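Local coordinates for protein TSC1 N-terminal domain (Chaetomium thermophilum, PDB 7A0M) that probably serves as the lipid-binding N-terminal part of TSC1, bringing the TSC complex to lysosomal phosphoinositides to regulate mTORC1, at residues 115-118 with 119-123. Sequence-based numbering, arbitrary orientation.
Sequences RSFM and DFTLE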
loop_
_atom_site.group_PDB
_atom_site.type_symbol
_atom_site.label_atom_id
_atom_site.label_comp_id
_atom_site.label_asym_id
_atom_site.label_seq_id
_atom_site.Cartn_x
_atom_site.Cartn_y
_atom_site.Cartn_z
ATOM N N ARG B 115 -26.753 31.826 -30.923
ATOM C CA ARG B 115 -26.778 32.357 -29.564
ATOM C C ARG B 115 -28.182 32.793 -29.163
ATOM O O ARG B 115 -28.593 32.592 -28.013
ATOM C CB ARG B 115 -25.797 33.523 -29.436
ATOM C CG ARG B 115 -24.339 33.134 -29.623
ATOM C CD ARG B 115 -23.420 34.341 -29.490
ATOM N NE ARG B 115 -22.018 33.979 -29.680
ATOM C CZ ARG B 115 -21.014 34.850 -29.685
ATOM N NH1 ARG B 115 -21.250 36.144 -29.512
ATOM N NH2 ARG B 115 -19.770 34.426 -29.866
ATOM N N SER B 116 -28.932 33.391 -30.093
ATOM C CA SER B 116 -30.289 33.829 -29.775
ATOM C C SER B 116 -31.188 32.646 -29.447
ATOM O O SER B 116 -31.999 32.711 -28.516
ATOM C CB SER B 116 -30.870 34.636 -30.936
ATOM O OG SER B 116 -32.175 35.096 -30.634
ATOM N N PHE B 117 -31.063 31.553 -30.205
ATOM C CA PHE B 117 -31.862 30.368 -29.915
ATOM C C PHE B 117 -31.420 29.706 -28.617
ATOM O O PHE B 117 -32.246 29.116 -27.911
ATOM C CB PHE B 117 -31.774 29.377 -31.073
ATOM C CG PHE B 117 -32.633 28.158 -30.896
ATOM C CD1 PHE B 117 -33.996 28.215 -31.133
ATOM C CD2 PHE B 117 -32.077 26.954 -30.494
ATOM C CE1 PHE B 117 -34.789 27.094 -30.970
ATOM C CE2 PHE B 117 -32.866 25.831 -30.330
ATOM C CZ PHE B 117 -34.224 25.901 -30.568
HETATM N N MSE B 118 -30.135 29.793 -28.288
HETATM C CA MSE B 118 -29.626 29.242 -27.042
HETATM C C MSE B 118 -30.148 30.042 -25.856
HETATM O O MSE B 118 -30.573 29.473 -24.850
HETATM C CB MSE B 118 -28.097 29.229 -27.037
HETATM C CG MSE B 118 -27.507 28.512 -25.839
HETATM SE SE MSE B 118 -28.070 26.647 -25.780
HETATM C CE MSE B 118 -28.025 26.376 -23.851
ATOM N N ASP B 119 -30.111 31.371 -25.980
ATOM C CA ASP B 119 -30.663 32.223 -24.933
ATOM C C ASP B 119 -32.170 32.033 -24.808
ATOM O O ASP B 119 -32.713 32.064 -23.698
ATOM C CB ASP B 119 -30.320 33.686 -25.207
ATOM C CG ASP B 119 -28.840 33.974 -25.047
ATOM O OD1 ASP B 119 -28.217 33.389 -24.136
ATOM O OD2 ASP B 119 -28.299 34.784 -25.828
ATOM N N PHE B 120 -32.860 31.838 -25.935
ATOM C CA PHE B 120 -34.274 31.474 -25.880
ATOM C C PHE B 120 -34.469 30.173 -25.114
ATOM O O PHE B 120 -35.395 30.055 -24.303
ATOM C CB PHE B 120 -34.843 31.359 -27.293
ATOM C CG PHE B 120 -36.305 31.002 -27.333
ATOM C CD1 PHE B 120 -37.222 31.675 -26.542
ATOM C CD2 PHE B 120 -36.762 30.001 -28.175
ATOM C CE1 PHE B 120 -38.565 31.350 -26.582
ATOM C CE2 PHE B 120 -38.104 29.672 -28.219
ATOM C CZ PHE B 120 -39.007 30.347 -27.423
ATOM N N THR B 121 -33.603 29.188 -25.357
ATOM C CA THR B 121 -33.675 27.933 -24.617
ATOM C C THR B 121 -33.422 28.156 -23.130
ATOM O O THR B 121 -34.119 27.587 -22.281
ATOM C CB THR B 121 -32.668 26.935 -25.189
ATOM O OG1 THR B 121 -32.979 26.675 -26.564
ATOM C CG2 THR B 121 -32.702 25.633 -24.409
ATOM N N LEU B 122 -32.430 28.986 -22.797
ATOM C CA LEU B 122 -32.114 29.244 -21.395
ATOM C C LEU B 122 -33.250 29.985 -20.698
ATOM O O LEU B 122 -33.527 29.736 -19.519
ATOM C CB LEU B 122 -30.808 30.030 -21.288
ATOM C CG LEU B 122 -29.548 29.284 -21.734
ATOM C CD1 LEU B 122 -28.355 30.225 -21.804
ATOM C CD2 LEU B 122 -29.262 28.117 -20.801
ATOM N N GLU B 123 -33.912 30.903 -21.406
ATOM C CA GLU B 123 -35.028 31.633 -20.810
ATOM C C GLU B 123 -36.203 30.708 -20.524
ATOM O O GLU B 123 -36.911 30.884 -19.525
ATOM C CB GLU B 123 -35.460 32.771 -21.735
ATOM C CG GLU B 123 -34.450 33.896 -21.858
ATOM C CD GLU B 123 -34.718 34.784 -23.057
ATOM O OE1 GLU B 123 -35.594 34.432 -23.875
ATOM O OE2 GLU B 123 -34.043 35.825 -23.191
#
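Thr-121 and Phe-117 meet at the i to i+4 spacing of an alpha-helix, on helix 113-125 of the all-helical N-terminal domain of TSC1. The buried side of this turn is the tight one. Phe-117 O takes two hydrogen bonds from Thr-121, one from the backbone N and one from OG1, each 2.9 Å long. The two donors come in from opposite faces of the carbonyl plane. With chi1 at -61°, OG1 lies beside its own backbone N and anti to the carbonyl carbon, which points it back along the helix at Phe-117 O. It also sits over one face of the Phe-117 ring, 3.8 Å above the plane and near the rim. Trp-96 stacks on that ring, and its NE1 hydrogen-bonds to Thr-121 OG1. A valine in place of Thr-121 would probably leave Trp-96 NE1 without this acceptor and Phe-117 O without its hydroxyl donor. Phe-117 CD1 lies at the edge of the Phe-120 ring, but the touch is light, 4.4 Å to Phe-120 CD2.

The other side is looser and more exposed. Arg-115 reaches away from the turn, while its backbone O accepts the N-H of Asp-119. Leu-122 is exposed but rests on Ala-179 of helix 168-183, as does Met-118, a selenomethionine. The Met-118 chain bends at chi2 (60°), which brings its CE to 3.7 Å from Leu-122 CD2.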